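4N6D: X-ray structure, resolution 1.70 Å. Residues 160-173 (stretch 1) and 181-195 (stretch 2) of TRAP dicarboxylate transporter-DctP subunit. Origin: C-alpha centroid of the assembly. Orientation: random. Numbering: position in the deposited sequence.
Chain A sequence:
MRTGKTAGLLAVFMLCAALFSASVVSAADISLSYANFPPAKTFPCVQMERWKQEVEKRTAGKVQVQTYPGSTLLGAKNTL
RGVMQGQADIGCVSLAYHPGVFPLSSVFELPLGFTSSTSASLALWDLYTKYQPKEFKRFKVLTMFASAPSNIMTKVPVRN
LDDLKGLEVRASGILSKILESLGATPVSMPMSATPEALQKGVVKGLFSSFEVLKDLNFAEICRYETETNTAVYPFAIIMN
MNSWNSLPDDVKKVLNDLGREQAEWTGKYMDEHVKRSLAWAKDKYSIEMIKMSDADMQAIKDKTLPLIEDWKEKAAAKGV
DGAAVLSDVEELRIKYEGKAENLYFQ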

# COMPACT_ATOMS: atom_id res chain seq x y z
N ASN A 160 -8.92 -1.35 23.74
CA ASN A 160 -7.91 -2.31 24.18
C ASN A 160 -8.12 -3.66 23.52
O ASN A 160 -9.07 -3.86 22.75
CB ASN A 160 -7.94 -2.45 25.70
CG ASN A 160 -9.31 -2.85 26.21
OD1 ASN A 160 -9.94 -3.75 25.65
ND2 ASN A 160 -9.78 -2.18 27.25
N LEU A 161 -7.24 -4.60 23.81
CA LEU A 161 -7.32 -5.89 23.16
C LEU A 161 -8.52 -6.70 23.58
O LEU A 161 -9.00 -7.53 22.82
CB LEU A 161 -6.05 -6.69 23.43
CG LEU A 161 -4.87 -6.26 22.58
CD1 LEU A 161 -3.67 -7.08 23.00
CD2 LEU A 161 -5.15 -6.44 21.09
N ASP A 162 -9.00 -6.49 24.80
CA ASP A 162 -10.17 -7.22 25.26
C ASP A 162 -11.37 -6.85 24.40
O ASP A 162 -12.22 -7.69 24.13
CB ASP A 162 -10.44 -6.95 26.74
CG ASP A 162 -11.56 -7.81 27.30
OD1 ASP A 162 -11.41 -9.05 27.32
OD2 ASP A 162 -12.58 -7.24 27.73
N ASP A 163 -11.41 -5.61 23.93
CA ASP A 163 -12.52 -5.14 23.09
C ASP A 163 -12.57 -5.85 21.72
O ASP A 163 -13.62 -5.85 21.07
CB ASP A 163 -12.41 -3.63 22.86
CG ASP A 163 -12.68 -2.83 24.11
OD1 ASP A 163 -13.44 -3.29 24.99
OD2 ASP A 163 -12.13 -1.70 24.20
N LEU A 164 -11.46 -6.45 21.30
CA LEU A 164 -11.41 -7.18 20.03
C LEU A 164 -11.88 -8.63 20.14
O LEU A 164 -12.15 -9.26 19.13
CB LEU A 164 -10.00 -7.19 19.44
CG LEU A 164 -9.56 -5.93 18.71
CD1 LEU A 164 -8.13 -6.06 18.28
CD2 LEU A 164 -10.46 -5.63 17.50
N LYS A 165 -11.98 -9.15 21.37
CA LYS A 165 -12.29 -10.56 21.54
C LYS A 165 -13.65 -10.86 20.97
O LYS A 165 -14.66 -10.32 21.40
CB LYS A 165 -12.28 -10.96 23.02
CG LYS A 165 -10.96 -10.71 23.74
CD LYS A 165 -9.79 -11.46 23.11
CE LYS A 165 -8.57 -11.43 24.03
NZ LYS A 165 -7.35 -11.92 23.35
N GLY A 166 -13.67 -11.74 19.97
CA GLY A 166 -14.92 -12.17 19.37
C GLY A 166 -15.57 -11.13 18.50
O GLY A 166 -16.71 -11.31 18.06
N LEU A 167 -14.86 -10.04 18.21
CA LEU A 167 -15.45 -8.94 17.44
C LEU A 167 -15.42 -9.27 15.95
O LEU A 167 -14.35 -9.53 15.40
CB LEU A 167 -14.69 -7.64 17.67
CG LEU A 167 -15.37 -6.40 17.09
CD1 LEU A 167 -16.64 -6.08 17.86
CD2 LEU A 167 -14.42 -5.23 17.14
N GLU A 168 -16.58 -9.22 15.30
CA GLU A 168 -16.67 -9.48 13.88
C GLU A 168 -16.19 -8.27 13.06
O GLU A 168 -16.75 -7.18 13.17
CB GLU A 168 -18.11 -9.83 13.51
CG GLU A 168 -18.63 -11.10 14.16
CD GLU A 168 -19.21 -10.91 15.57
OE1 GLU A 168 -19.19 -9.79 16.13
OE2 GLU A 168 -19.68 -11.93 16.12
N VAL A 169 -15.13 -8.45 12.27
CA VAL A 169 -14.53 -7.35 11.51
C VAL A 169 -14.25 -7.78 10.07
O VAL A 169 -13.71 -8.85 9.82
CB VAL A 169 -13.19 -6.89 12.14
CG1 VAL A 169 -12.57 -5.76 11.33
CG2 VAL A 169 -13.38 -6.45 13.60
N ARG A 170 -14.64 -6.95 9.12
CA ARG A 170 -14.42 -7.24 7.72
C ARG A 170 -12.93 -7.16 7.42
O ARG A 170 -12.26 -6.16 7.72
CB ARG A 170 -15.18 -6.23 6.88
CG ARG A 170 -15.33 -6.62 5.45
CD ARG A 170 -14.32 -5.94 4.58
NE ARG A 170 -14.56 -6.26 3.17
CZ ARG A 170 -13.78 -5.85 2.18
NH1 ARG A 170 -12.72 -5.10 2.44
NH2 ARG A 170 -14.06 -6.20 0.93
N ALA A 171 -12.41 -8.22 6.82
CA ALA A 171 -11.00 -8.30 6.51
C ALA A 171 -10.74 -9.45 5.54
O ALA A 171 -11.57 -10.34 5.36
CB ALA A 171 -10.21 -8.53 7.78
N SER A 172 -9.55 -9.44 4.95
CA SER A 172 -9.12 -10.52 4.10
C SER A 172 -7.62 -10.66 4.24
O SER A 172 -6.98 -9.86 4.92
CB SER A 172 -9.46 -10.22 2.65
OG SER A 172 -8.63 -9.17 2.17
N GLY A 173 -7.05 -11.68 3.59
CA GLY A 173 -5.60 -11.80 3.52
C GLY A 173 -4.90 -11.69 4.87
O GLY A 173 -5.30 -12.32 5.84
N SER A 181 -5.34 -13.91 15.15
CA SER A 181 -4.31 -14.01 16.19
C SER A 181 -4.62 -13.16 17.41
O SER A 181 -4.13 -13.43 18.51
CB SER A 181 -2.92 -13.66 15.64
OG SER A 181 -2.69 -12.25 15.59
N LEU A 182 -5.45 -12.13 17.23
CA LEU A 182 -5.85 -11.26 18.34
C LEU A 182 -7.18 -11.68 18.97
O LEU A 182 -7.71 -11.00 19.83
CB LEU A 182 -5.95 -9.82 17.85
CG LEU A 182 -4.66 -9.23 17.28
CD1 LEU A 182 -4.88 -7.81 16.87
CD2 LEU A 182 -3.52 -9.33 18.29
N GLY A 183 -7.71 -12.82 18.54
CA GLY A 183 -8.92 -13.34 19.14
C GLY A 183 -10.21 -12.75 18.59
O GLY A 183 -11.28 -12.98 19.15
N ALA A 184 -10.10 -12.02 17.48
CA ALA A 184 -11.25 -11.40 16.84
C ALA A 184 -11.80 -12.35 15.78
O ALA A 184 -11.23 -13.41 15.56
CB ALA A 184 -10.85 -10.07 16.19
N THR A 185 -12.88 -11.95 15.11
CA THR A 185 -13.54 -12.82 14.14
C THR A 185 -13.55 -12.17 12.77
O THR A 185 -14.46 -11.39 12.45
CB THR A 185 -14.97 -13.15 14.59
OG1 THR A 185 -14.92 -13.69 15.91
CG2 THR A 185 -15.63 -14.16 13.66
N PRO A 186 -12.53 -12.46 11.94
CA PRO A 186 -12.48 -11.85 10.61
C PRO A 186 -13.57 -12.42 9.73
O PRO A 186 -13.84 -13.62 9.76
CB PRO A 186 -11.10 -12.24 10.08
CG PRO A 186 -10.71 -13.44 10.84
CD PRO A 186 -11.39 -13.37 12.17
N VAL A 187 -14.21 -11.54 8.96
CA VAL A 187 -15.26 -11.97 8.05
C VAL A 187 -14.93 -11.43 6.67
O VAL A 187 -14.63 -10.25 6.53
CB VAL A 187 -16.64 -11.43 8.47
CG1 VAL A 187 -17.72 -11.90 7.51
CG2 VAL A 187 -16.97 -11.86 9.90
N SER A 188 -14.97 -12.27 5.65
CA SER A 188 -14.79 -11.77 4.29
C SER A 188 -16.14 -11.48 3.66
O SER A 188 -17.09 -12.25 3.80
CB SER A 188 -14.00 -12.77 3.43
OG SER A 188 -12.61 -12.73 3.79
N MET A 189 -16.23 -10.34 3.00
CA MET A 189 -17.46 -9.99 2.30
C MET A 189 -17.19 -8.79 1.44
O MET A 189 -16.28 -8.02 1.73
CB MET A 189 -18.56 -9.66 3.30
CG MET A 189 -18.28 -8.41 4.12
SD MET A 189 -19.80 -7.89 4.97
CE MET A 189 -20.41 -9.46 5.59
N PRO A 190 -18.00 -8.62 0.39
CA PRO A 190 -17.73 -7.53 -0.55
C PRO A 190 -17.91 -6.16 0.09
O PRO A 190 -18.83 -5.97 0.90
CB PRO A 190 -18.78 -7.75 -1.65
CG PRO A 190 -19.11 -9.20 -1.57
CD PRO A 190 -19.01 -9.56 -0.12
N MET A 191 -17.05 -5.23 -0.28
CA MET A 191 -17.12 -3.88 0.27
C MET A 191 -18.56 -3.36 0.13
O MET A 191 -19.08 -2.71 1.05
CB MET A 191 -16.11 -2.98 -0.46
CG MET A 191 -15.84 -1.64 0.21
SD MET A 191 -15.10 -1.78 1.85
CE MET A 191 -13.34 -1.70 1.53
N SER A 192 -19.20 -3.67 -0.99
CA SER A 192 -20.58 -3.24 -1.24
C SER A 192 -21.61 -3.78 -0.23
O SER A 192 -22.64 -3.15 -0.01
CB SER A 192 -21.01 -3.65 -2.65
OG SER A 192 -21.10 -5.06 -2.77
N ALA A 193 -21.34 -4.95 0.36
CA ALA A 193 -22.30 -5.56 1.28
C ALA A 193 -22.03 -5.16 2.73
O ALA A 193 -22.81 -5.48 3.64
CB ALA A 193 -22.26 -7.09 1.15
N THR A 194 -20.92 -4.46 2.94
CA THR A 194 -20.42 -4.21 4.29
C THR A 194 -21.28 -3.22 5.07
O THR A 194 -21.58 -3.46 6.24
CB THR A 194 -18.98 -3.81 4.21
OG1 THR A 194 -18.29 -4.77 3.40
CG2 THR A 194 -18.34 -3.76 5.60
N PRO A 195 -21.73 -2.14 4.41
CA PRO A 195 -22.65 -1.22 5.09
C PRO A 195 -23.86 -1.91 5.72
O PRO A 195 -24.19 -1.66 6.88
CB PRO A 195 -23.10 -0.27 3.97
CG PRO A 195 -21.96 -0.30 2.99
CD PRO A 195 -21.39 -1.69 3.05
O HOH W 1 -5.39 -10.43 22.25
O HOH W 2 -17.13 -14.06 17.37
O HOH W 3 -13.46 -9.32 2.77

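Two short parallel strands, 168-170 and 185-187, join the stretches, their axes approaching to 4.5 Å and crossing at -37°. Donors alternate between the two stretches: T185 N donates to L167 O (2.8 Å), V169 N to T185 O (3.0 Å), V187 N to V169 O (2.9 Å) and A171 N to V187 O (3.0 Å). P186 has no N-H to give, but its CA lies 3.3 Å from V169 O, a CA-H...O contact that fits the same ladder. Just before the strands, the type II turn L164-L167 presents G166 N to G183 O (2.8 Å, nearly linear). G183 is bare where K165 packs: an ideal CB on it would lie 3.1 Å from K165 CD, and its backbone angles alone already call for glycine. K165 points away at its CB, yet its end folds back, and water 1 accepts from K165 NZ (2.7 Å) and donates weakly to L182 O (3.4 Å). Water 2 fills a similar gap, donating to G166 O (2.9 Å) and lying 2.7 Å from T185 OG1.

Buried L182 meets two leucines, its CD1 4.0 Å from L164 CD1 and its CD2 4.3 Å from L161 CD2. A184 sits against the turn, its CA 3.3 Å from L164 O in a CA-H...O contact and its CB 4.4 Å from L164 CB. E168, R170, T185 and V187 share one sheet face, where E168 CB rests 4.3 Å from V187 CG2; V169 and P186 take the other.

The largest bump is R170, which loses the most area to the other stretch. Its guanidinium enters a hollow lined by M189, P190, M191 and T194. M189 O lies at its edge, accepting from both R170 NE (2.9 Å) and R170 NH2 (3.0 Å), while M191 CA covers one face. Nearer the backbone, R170 CG packs 3.7 Å from M189 CG.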